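Local coordinates for 70 KDA protein (Xanthomonas sp., PDB 4B2N) that cleaves rubber oxidatively as a processive dioxygenase carrying two covalently bound c-type hemes, at residues L18-V30 against I344-T357. Sequence-based numbering, arbitrary orientation.
Sequences LLDQASIRSPLMV and ISLSPATYPKTINT
S347 meets R25 and S26 through its hydroxyl, which takes two backbone N-H groups at once: R25 N lies 2.8 Å from S347 OG and S26 N 3.2 Å, both nearly straight. Chi1 of -51° turns OG away from its own carbonyl carbon to the paired amides. Next along, S26 OG donates in the carbonyl plane to I344 O, 2.7 Å away in the last turn of helix 333-345, while weakly accepting from M29 N as N-cap, and so ties the start of helix 27-32 to that turn. M29 CG comes within 3.2 Å of S345 O, with SD near S345 CB. R25 CB sits 3.6 Å from S347 OG, then 4.0 Å from P348 CD; bends at chi2 (65°) and chi3 (80°) lead the chain away, until NH1 and NH2 both hold D20 O at the guanidinium edge, with A22 CB over one face. NH1 also makes a weak salt bridge to D20 OD2, which pairs with K414. Farther out, water joins in: two molecules link P348 O to A22 O and S23 O, a third S23 OG to T350 OG1. T350 CG2 nears A22 O, and L19 CD1 touches T357 CG2. Direct hydrogen bonds to 18-30 thus all run through two serine hydroxyls, supplemented by bridging waters and carbon contacts.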
# COMPACT_ATOMS: atom_id res chain seq x y z
N LEU A 18 -15.90 18.24 20.00
CA LEU A 18 -14.69 18.41 19.19
C LEU A 18 -14.07 17.01 18.96
O LEU A 18 -13.63 16.69 17.86
CB LEU A 18 -13.67 19.35 19.89
CG LEU A 18 -13.94 20.85 19.92
CD1 LEU A 18 -13.04 21.58 20.89
CD2 LEU A 18 -13.89 21.51 18.55
N LEU A 19 -14.05 16.19 20.00
CA LEU A 19 -13.38 14.88 19.91
C LEU A 19 -14.39 13.89 19.35
O LEU A 19 -15.61 14.09 19.44
CB LEU A 19 -12.91 14.44 21.29
CG LEU A 19 -11.86 15.36 21.90
CD1 LEU A 19 -11.31 14.75 23.18
CD2 LEU A 19 -10.74 15.72 20.93
N ASP A 20 -13.90 12.82 18.75
CA ASP A 20 -14.75 11.81 18.25
C ASP A 20 -13.98 10.48 18.26
O ASP A 20 -13.64 9.96 17.19
CB ASP A 20 -15.07 12.15 16.81
CG ASP A 20 -16.02 11.14 16.15
OD1 ASP A 20 -16.68 10.37 16.82
OD2 ASP A 20 -16.18 11.13 14.95
N GLN A 21 -13.72 9.92 19.42
CA GLN A 21 -12.97 8.65 19.56
C GLN A 21 -13.92 7.48 19.20
O GLN A 21 -15.03 7.50 19.56
CB GLN A 21 -12.43 8.58 20.99
CG GLN A 21 -11.61 9.85 21.31
CD GLN A 21 -11.47 10.18 22.82
OE1 GLN A 21 -12.28 10.92 23.42
NE2 GLN A 21 -10.40 9.67 23.42
N ALA A 22 -13.53 6.50 18.38
CA ALA A 22 -14.52 5.47 17.97
C ALA A 22 -13.84 4.19 17.72
O ALA A 22 -12.72 4.18 17.20
CB ALA A 22 -15.31 5.88 16.77
N SER A 23 -14.48 3.11 18.17
CA SER A 23 -13.98 1.79 17.95
C SER A 23 -14.40 1.42 16.53
O SER A 23 -13.69 0.66 15.81
CB SER A 23 -14.70 0.86 18.92
OG SER A 23 -14.04 0.92 20.14
N ILE A 24 -15.62 1.84 16.21
CA ILE A 24 -16.19 1.57 14.90
C ILE A 24 -16.14 2.88 14.16
O ILE A 24 -16.84 3.80 14.48
CB ILE A 24 -17.62 1.01 14.98
CG1 ILE A 24 -17.65 -0.17 15.94
CG2 ILE A 24 -18.06 0.52 13.56
CD1 ILE A 24 -19.09 -0.65 16.18
N ARG A 25 -15.30 2.93 13.13
CA ARG A 25 -15.12 4.13 12.34
C ARG A 25 -15.74 4.02 10.90
O ARG A 25 -16.48 4.90 10.42
CB ARG A 25 -13.59 4.34 12.27
CG ARG A 25 -13.27 5.71 11.76
CD ARG A 25 -13.74 6.73 12.74
NE ARG A 25 -12.84 6.90 13.87
CZ ARG A 25 -13.00 7.89 14.74
NH1 ARG A 25 -14.02 8.74 14.56
NH2 ARG A 25 -12.15 8.06 15.74
N SER A 26 -15.47 2.91 10.24
CA SER A 26 -16.01 2.61 8.93
C SER A 26 -17.48 2.97 8.87
O SER A 26 -18.26 2.45 9.63
CB SER A 26 -15.91 1.07 8.74
OG SER A 26 -16.72 0.77 7.61
N PRO A 27 -17.90 3.85 7.96
CA PRO A 27 -19.33 4.32 8.02
C PRO A 27 -20.42 3.26 7.76
O PRO A 27 -21.45 3.26 8.39
CB PRO A 27 -19.37 5.40 6.94
CG PRO A 27 -17.98 5.95 6.94
CD PRO A 27 -17.05 4.76 7.15
N LEU A 28 -20.17 2.34 6.86
CA LEU A 28 -21.06 1.21 6.68
C LEU A 28 -21.14 0.35 7.94
O LEU A 28 -22.21 -0.15 8.24
CB LEU A 28 -20.60 0.34 5.48
CG LEU A 28 -21.18 0.79 4.10
CD1 LEU A 28 -20.97 2.28 3.79
CD2 LEU A 28 -20.62 0.01 2.93
N MET A 29 -20.01 0.12 8.61
CA MET A 29 -20.04 -0.62 9.88
C MET A 29 -20.73 0.24 10.95
O MET A 29 -21.46 -0.29 11.74
CB MET A 29 -18.67 -1.11 10.31
CG MET A 29 -18.02 -2.06 9.29
SD MET A 29 -19.09 -3.50 9.01
CE MET A 29 -18.66 -4.52 10.43
N VAL A 30 -20.55 1.54 10.97
CA VAL A 30 -21.29 2.37 11.95
C VAL A 30 -22.76 2.15 11.73
O VAL A 30 -23.53 1.86 12.67
CB VAL A 30 -20.89 3.88 11.88
CG1 VAL A 30 -21.80 4.77 12.72
CG2 VAL A 30 -19.42 4.05 12.27
N ILE A 344 -13.06 -2.08 3.34
CA ILE A 344 -13.96 -0.92 3.69
C ILE A 344 -14.62 -1.21 5.05
O ILE A 344 -15.08 -0.29 5.70
CB ILE A 344 -15.11 -0.82 2.68
CG1 ILE A 344 -14.63 -0.37 1.32
CG2 ILE A 344 -16.18 0.15 3.12
CD1 ILE A 344 -15.79 -0.66 0.34
N SER A 345 -14.65 -2.47 5.50
CA SER A 345 -15.37 -2.77 6.78
C SER A 345 -14.46 -2.47 7.95
O SER A 345 -14.91 -2.53 9.08
CB SER A 345 -15.80 -4.26 6.83
OG SER A 345 -14.66 -5.07 7.09
N LEU A 346 -13.18 -2.17 7.68
CA LEU A 346 -12.15 -2.09 8.73
C LEU A 346 -12.23 -0.75 9.45
O LEU A 346 -12.57 0.27 8.82
CB LEU A 346 -10.72 -2.23 8.13
CG LEU A 346 -10.39 -3.60 7.60
CD1 LEU A 346 -8.97 -3.55 7.04
CD2 LEU A 346 -10.56 -4.62 8.71
N SER A 347 -11.95 -0.76 10.76
CA SER A 347 -11.61 0.46 11.51
C SER A 347 -10.21 0.32 12.13
O SER A 347 -9.82 -0.75 12.57
CB SER A 347 -12.67 0.75 12.62
OG SER A 347 -13.98 0.72 12.02
N PRO A 348 -9.52 1.44 12.29
CA PRO A 348 -8.23 1.42 12.97
C PRO A 348 -8.29 1.03 14.44
O PRO A 348 -9.31 1.30 15.11
CB PRO A 348 -7.77 2.90 12.90
CG PRO A 348 -8.58 3.50 11.86
CD PRO A 348 -9.92 2.81 11.88
N ALA A 349 -7.20 0.43 14.94
CA ALA A 349 -7.02 0.27 16.40
C ALA A 349 -7.12 1.61 17.12
O ALA A 349 -6.72 2.68 16.56
CB ALA A 349 -5.63 -0.33 16.69
N THR A 350 -7.66 1.57 18.34
CA THR A 350 -7.78 2.78 19.14
C THR A 350 -6.56 2.90 20.02
O THR A 350 -5.93 1.92 20.41
CB THR A 350 -9.06 2.80 20.03
OG1 THR A 350 -9.03 1.65 20.89
CG2 THR A 350 -10.32 2.79 19.18
N TYR A 351 -6.20 4.12 20.35
CA TYR A 351 -4.92 4.40 20.99
C TYR A 351 -4.93 3.78 22.37
O TYR A 351 -5.92 3.98 23.06
CB TYR A 351 -4.83 5.88 21.12
CG TYR A 351 -3.55 6.34 21.72
CD1 TYR A 351 -2.38 6.39 20.94
CD2 TYR A 351 -3.49 6.78 23.06
CE1 TYR A 351 -1.17 6.80 21.47
CE2 TYR A 351 -2.29 7.25 23.59
CZ TYR A 351 -1.15 7.27 22.79
OH TYR A 351 0.03 7.73 23.31
N PRO A 352 -3.88 2.98 22.73
CA PRO A 352 -3.97 2.20 23.96
C PRO A 352 -3.47 2.96 25.23
O PRO A 352 -3.60 2.44 26.34
CB PRO A 352 -3.11 0.96 23.64
CG PRO A 352 -2.05 1.52 22.74
CD PRO A 352 -2.60 2.75 22.05
N LYS A 353 -2.92 4.16 25.08
CA LYS A 353 -2.45 4.89 26.27
C LYS A 353 -3.30 6.08 26.69
O LYS A 353 -4.39 6.33 26.15
CB LYS A 353 -0.97 5.25 26.12
CG LYS A 353 -0.23 3.92 26.07
CD LYS A 353 1.26 3.95 26.23
CE LYS A 353 1.73 2.56 25.81
NZ LYS A 353 2.16 1.70 26.93
N THR A 354 -2.81 6.78 27.70
CA THR A 354 -3.57 7.85 28.28
C THR A 354 -3.60 9.09 27.36
O THR A 354 -2.62 9.43 26.70
CB THR A 354 -2.99 8.20 29.69
OG1 THR A 354 -3.61 9.40 30.12
CG2 THR A 354 -1.47 8.48 29.62
N ILE A 355 -4.74 9.75 27.33
CA ILE A 355 -4.92 10.94 26.53
C ILE A 355 -5.39 12.06 27.45
O ILE A 355 -6.29 11.84 28.27
CB ILE A 355 -5.98 10.78 25.44
CG1 ILE A 355 -5.54 9.66 24.47
CG2 ILE A 355 -6.14 12.07 24.66
CD1 ILE A 355 -6.49 9.39 23.31
N ASN A 356 -4.79 13.22 27.29
CA ASN A 356 -5.22 14.47 28.00
C ASN A 356 -6.34 15.06 27.23
O ASN A 356 -6.11 15.64 26.21
CB ASN A 356 -4.06 15.44 28.09
CG ASN A 356 -4.38 16.68 28.90
OD1 ASN A 356 -5.37 17.38 28.70
ND2 ASN A 356 -3.53 16.93 29.85
N THR A 357 -7.57 14.93 27.70
CA THR A 357 -8.71 15.35 26.91
C THR A 357 -8.69 16.84 26.59
O THR A 357 -9.01 17.26 25.47
CB THR A 357 -9.99 15.01 27.66
OG1 THR A 357 -10.06 13.60 27.71
CG2 THR A 357 -11.24 15.55 26.94
O HOH W 1 -10.95 3.29 15.23
O HOH W 2 -11.27 -0.26 16.15
O HOH W 3 -11.53 0.16 20.88